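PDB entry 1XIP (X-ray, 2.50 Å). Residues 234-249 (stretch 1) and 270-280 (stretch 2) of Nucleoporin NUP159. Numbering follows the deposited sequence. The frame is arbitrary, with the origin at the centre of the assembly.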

# COMPACT_ATOMS: atom_id res chain seq x y z
N VAL A 234 -14.96 8.47 8.86
CA VAL A 234 -13.75 9.29 8.95
C VAL A 234 -13.16 9.18 10.35
O VAL A 234 -13.86 9.42 11.35
CB VAL A 234 -14.01 10.78 8.61
CG1 VAL A 234 -13.44 11.10 7.22
CG2 VAL A 234 -15.50 11.13 8.71
N ILE A 235 -11.89 8.79 10.42
CA ILE A 235 -11.25 8.57 11.72
C ILE A 235 -10.34 9.73 12.20
O ILE A 235 -9.69 10.40 11.40
CB ILE A 235 -10.58 7.16 11.79
CG1 ILE A 235 -10.41 6.70 13.25
CG2 ILE A 235 -9.27 7.09 10.97
CD1 ILE A 235 -11.72 6.72 14.06
N SER A 236 -10.36 9.99 13.51
CA SER A 236 -9.62 11.11 14.10
C SER A 236 -8.19 10.76 14.54
O SER A 236 -7.92 9.65 15.04
CB SER A 236 -10.40 11.70 15.28
OG SER A 236 -10.43 10.79 16.38
N GLU A 237 -7.28 11.72 14.36
CA GLU A 237 -5.86 11.62 14.74
C GLU A 237 -5.63 10.98 16.13
O GLU A 237 -4.77 10.11 16.29
CB GLU A 237 -5.19 13.01 14.68
CG GLU A 237 -5.13 13.66 13.29
CD GLU A 237 -6.46 14.27 12.85
OE1 GLU A 237 -7.00 15.15 13.57
OE2 GLU A 237 -6.97 13.88 11.77
N THR A 238 -6.39 11.44 17.12
CA THR A 238 -6.29 10.92 18.48
C THR A 238 -7.65 10.46 18.98
O THR A 238 -8.51 11.29 19.32
CB THR A 238 -5.68 11.98 19.46
OG1 THR A 238 -4.33 12.27 19.09
CG2 THR A 238 -5.55 11.42 20.88
N ASP A 239 -7.85 9.14 19.00
CA ASP A 239 -9.00 8.53 19.68
C ASP A 239 -8.64 7.14 20.20
O ASP A 239 -8.14 6.31 19.45
CB ASP A 239 -10.23 8.48 18.77
CG ASP A 239 -11.36 9.40 19.25
OD1 ASP A 239 -11.14 10.19 20.20
OD2 ASP A 239 -12.50 9.40 18.73
N ASP A 240 -8.88 6.91 21.49
CA ASP A 240 -8.46 5.67 22.14
C ASP A 240 -9.13 4.44 21.53
O ASP A 240 -8.45 3.48 21.15
CB ASP A 240 -8.71 5.74 23.66
CG ASP A 240 -7.63 5.00 24.48
OD1 ASP A 240 -7.62 5.16 25.72
OD2 ASP A 240 -6.76 4.24 23.97
N GLU A 241 -10.46 4.49 21.41
CA GLU A 241 -11.29 3.36 20.95
C GLU A 241 -11.59 3.48 19.45
O GLU A 241 -11.76 4.59 18.94
CB GLU A 241 -12.59 3.30 21.75
CG GLU A 241 -12.44 3.52 23.27
CD GLU A 241 -12.77 4.95 23.73
OE1 GLU A 241 -13.17 5.80 22.88
OE2 GLU A 241 -12.63 5.23 24.95
N VAL A 242 -11.64 2.35 18.74
CA VAL A 242 -11.82 2.38 17.28
C VAL A 242 -12.52 1.16 16.64
O VAL A 242 -12.22 0.00 16.94
CB VAL A 242 -10.49 2.70 16.53
CG1 VAL A 242 -9.69 1.43 16.21
CG2 VAL A 242 -10.76 3.50 15.27
N SER A 243 -13.46 1.47 15.76
CA SER A 243 -14.20 0.50 14.97
C SER A 243 -14.21 1.04 13.54
O SER A 243 -14.41 2.24 13.36
CB SER A 243 -15.63 0.39 15.52
OG SER A 243 -16.38 -0.61 14.86
N TYR A 244 -13.98 0.19 12.54
CA TYR A 244 -14.10 0.63 11.13
C TYR A 244 -15.34 0.09 10.44
O TYR A 244 -15.67 -1.10 10.57
CB TYR A 244 -12.85 0.29 10.30
CG TYR A 244 -11.58 0.91 10.83
CD1 TYR A 244 -11.27 2.25 10.57
CD2 TYR A 244 -10.69 0.16 11.58
CE1 TYR A 244 -10.11 2.83 11.06
CE2 TYR A 244 -9.53 0.73 12.09
CZ TYR A 244 -9.25 2.06 11.82
OH TYR A 244 -8.09 2.60 12.32
N ASP A 245 -16.03 0.96 9.72
CA ASP A 245 -17.12 0.55 8.87
C ASP A 245 -16.86 1.00 7.43
O ASP A 245 -16.83 2.19 7.13
CB ASP A 245 -18.46 1.10 9.39
CG ASP A 245 -19.63 0.77 8.48
OD1 ASP A 245 -19.71 -0.40 7.99
OD2 ASP A 245 -20.51 1.62 8.17
N GLN A 246 -16.65 0.03 6.54
CA GLN A 246 -16.19 0.35 5.19
C GLN A 246 -16.90 -0.41 4.08
O GLN A 246 -17.24 -1.58 4.24
CB GLN A 246 -14.69 0.09 5.09
CG GLN A 246 -13.84 1.19 5.65
CD GLN A 246 -12.40 0.78 5.82
OE1 GLN A 246 -11.97 -0.19 5.22
NE2 GLN A 246 -11.65 1.51 6.64
N LYS A 247 -17.09 0.25 2.95
CA LYS A 247 -17.61 -0.42 1.77
C LYS A 247 -16.62 -0.40 0.62
O LYS A 247 -16.10 0.65 0.26
CB LYS A 247 -18.93 0.20 1.34
CG LYS A 247 -20.08 -0.20 2.23
CD LYS A 247 -21.40 0.25 1.66
CE LYS A 247 -22.55 -0.28 2.49
NZ LYS A 247 -22.78 -1.72 2.21
N MSE A 248 -16.37 -1.58 0.04
CA MSE A 248 -15.45 -1.68 -1.10
C MSE A 248 -16.16 -1.90 -2.41
O MSE A 248 -17.09 -2.70 -2.50
CB MSE A 248 -14.40 -2.77 -0.90
CG MSE A 248 -14.52 -3.55 0.37
SE MSE A 248 -13.87 -2.58 1.95
CE MSE A 248 -11.97 -2.79 1.68
N TYR A 249 -15.70 -1.20 -3.44
CA TYR A 249 -16.28 -1.32 -4.76
C TYR A 249 -15.22 -1.53 -5.82
O TYR A 249 -14.18 -0.88 -5.81
CB TYR A 249 -17.10 -0.07 -5.09
CG TYR A 249 -18.33 0.09 -4.23
CD1 TYR A 249 -19.56 -0.42 -4.65
CD2 TYR A 249 -18.26 0.73 -3.01
CE1 TYR A 249 -20.68 -0.26 -3.86
CE2 TYR A 249 -19.37 0.88 -2.22
CZ TYR A 249 -20.57 0.39 -2.64
OH TYR A 249 -21.68 0.57 -1.82
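Stretch 2 270-280: FGQIVRFPYMY

The apolar centre of the contact is built on Val-242 and Val-274. Val-242 directs its CA-to-CB bond toward stretch 2, and its CG1 lies 3.4 Å from the backbone C of Gln-272 and 3.9 Å from C of Ile-273, so this methyl packs on main chain. Between the two valine side chains the nearest atoms are Val-242 CB and Val-274 CG2, at 4.3 Å. Val-274 has the largest area covered of any residue in the contact; its CB points sideways, and its methyls meet the backbone of the 236-239 turn, with CG1 3.7 Å from Ser-236 O and CG2 3.1 Å from Asp-239 O. The acidic side chains of that turn, poorly ordered, play little part.

Most of stretch 2 is extended loop, becoming strand at Met-279. The CA register indicates an antiparallel course at the start, with Tyr-244 nearest Phe-270 (6.6 Å between CA atoms) and Val-242 nearest Gln-272 (5.7 Å, CA to CA). The CA of Ile-235 is then nearest that of Phe-276, at 7.5 Å, although Phe-276 points away; Ile-235 touches Arg-275 and Pro-277 instead. Within the strand segments the chains have separated, the CA atoms of Met-248 and Met-279 being 11.0 Å apart. Yet these two selenomethionines point toward each other's stretch, and Met-248 CE touches Met-279 CE at 3.8 Å. A looser apolar contact joins Ile-235 CG2 to Pro-277 CD at 4.5 Å; the same CG2 is 3.5 Å from Arg-275 O.

The polar edge is carried by Tyr-244, a buried residue whose m rotamer sends the ring along stretch 2. Its OH donates to Ile-273 O at 2.7 Å and accepts from Arg-275 N at 2.8 Å, with an N-H...O angle of 142°. One hydroxyl thus satisfies two backbone groups flanking Val-274. Gly-271 O approaches the ring edge, 3.5 Å from Tyr-244 CD2.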

# COMPACT_ATOMS: atom_id res chain seq x y z
N PHE A 270 -11.67 -5.17 10.26
CA PHE A 270 -11.85 -5.51 11.67
C PHE A 270 -10.75 -4.94 12.56
O PHE A 270 -10.64 -5.29 13.74
CB PHE A 270 -11.95 -7.03 11.84
CG PHE A 270 -13.23 -7.60 11.31
CD1 PHE A 270 -14.38 -7.64 12.09
CD2 PHE A 270 -13.31 -8.07 9.99
CE1 PHE A 270 -15.59 -8.14 11.58
CE2 PHE A 270 -14.51 -8.58 9.47
CZ PHE A 270 -15.65 -8.61 10.26
N GLY A 271 -9.93 -4.05 12.01
CA GLY A 271 -8.81 -3.50 12.74
C GLY A 271 -9.22 -2.79 14.03
O GLY A 271 -10.30 -2.20 14.11
N GLN A 272 -8.32 -2.84 15.03
CA GLN A 272 -8.52 -2.12 16.31
C GLN A 272 -7.42 -1.12 16.70
O GLN A 272 -7.41 -0.63 17.82
CB GLN A 272 -8.73 -3.09 17.47
CG GLN A 272 -9.76 -4.19 17.22
CD GLN A 272 -9.52 -5.39 18.12
OE1 GLN A 272 -8.64 -6.23 17.83
NE2 GLN A 272 -10.26 -5.45 19.22
N ILE A 273 -6.51 -0.82 15.78
CA ILE A 273 -5.55 0.26 15.98
C ILE A 273 -5.97 1.43 15.11
O ILE A 273 -6.47 1.23 14.00
CB ILE A 273 -4.09 -0.18 15.62
CG1 ILE A 273 -3.69 -1.55 16.23
CG2 ILE A 273 -3.06 0.91 15.99
CD1 ILE A 273 -4.12 -1.80 17.67
N VAL A 274 -5.80 2.65 15.61
CA VAL A 274 -6.04 3.86 14.83
C VAL A 274 -5.06 3.94 13.69
O VAL A 274 -3.85 4.03 13.89
CB VAL A 274 -5.91 5.15 15.66
CG1 VAL A 274 -6.09 6.39 14.77
CG2 VAL A 274 -6.92 5.15 16.80
N ARG A 275 -5.60 3.90 12.49
CA ARG A 275 -4.81 3.93 11.27
C ARG A 275 -5.45 4.83 10.27
O ARG A 275 -6.68 4.90 10.20
CB ARG A 275 -4.68 2.53 10.70
CG ARG A 275 -3.80 1.66 11.53
CD ARG A 275 -2.36 2.08 11.50
NE ARG A 275 -1.60 1.09 10.76
CZ ARG A 275 -1.10 1.26 9.56
NH1 ARG A 275 -1.24 2.41 8.91
NH2 ARG A 275 -0.44 0.28 9.01
N PHE A 276 -4.62 5.53 9.53
CA PHE A 276 -5.04 6.22 8.33
C PHE A 276 -5.33 5.17 7.26
O PHE A 276 -4.53 4.27 7.05
CB PHE A 276 -3.94 7.17 7.87
CG PHE A 276 -4.34 8.06 6.74
CD1 PHE A 276 -5.00 9.26 6.98
CD2 PHE A 276 -4.06 7.69 5.43
CE1 PHE A 276 -5.38 10.09 5.91
CE2 PHE A 276 -4.44 8.50 4.36
CZ PHE A 276 -5.09 9.71 4.60
N PRO A 277 -6.49 5.27 6.61
CA PRO A 277 -6.89 4.37 5.53
C PRO A 277 -5.95 4.31 4.35
O PRO A 277 -5.71 5.33 3.72
CB PRO A 277 -8.21 4.96 5.07
CG PRO A 277 -8.77 5.50 6.33
CD PRO A 277 -7.56 6.22 6.95
N TYR A 278 -5.44 3.12 4.05
CA TYR A 278 -4.57 2.92 2.90
C TYR A 278 -4.61 1.46 2.46
O TYR A 278 -4.62 0.55 3.28
CB TYR A 278 -3.13 3.38 3.20
CG TYR A 278 -2.18 3.10 2.05
CD1 TYR A 278 -2.24 3.85 0.87
CD2 TYR A 278 -1.24 2.07 2.14
CE1 TYR A 278 -1.39 3.58 -0.19
CE2 TYR A 278 -0.39 1.78 1.09
CZ TYR A 278 -0.47 2.52 -0.08
OH TYR A 278 0.37 2.23 -1.13
N MSE A 279 -4.65 1.27 1.15
CA MSE A 279 -4.73 -0.06 0.56
C MSE A 279 -3.37 -0.45 0.00
O MSE A 279 -2.87 0.22 -0.90
CB MSE A 279 -5.79 -0.07 -0.56
CG MSE A 279 -6.04 -1.43 -1.19
SE MSE A 279 -6.96 -2.69 0.03
CE MSE A 279 -8.57 -1.66 0.41
N TYR A 280 -2.79 -1.52 0.54
CA TYR A 280 -1.51 -2.07 0.05
C TYR A 280 -1.73 -2.96 -1.17
O TYR A 280 -2.63 -3.78 -1.17
CB TYR A 280 -0.80 -2.84 1.18
CG TYR A 280 -0.43 -1.95 2.33
CD1 TYR A 280 0.79 -1.28 2.35
CD2 TYR A 280 -1.31 -1.73 3.38
CE1 TYR A 280 1.13 -0.44 3.38
CE2 TYR A 280 -1.00 -0.88 4.41
CZ TYR A 280 0.23 -0.23 4.41
OH TYR A 280 0.56 0.61 5.45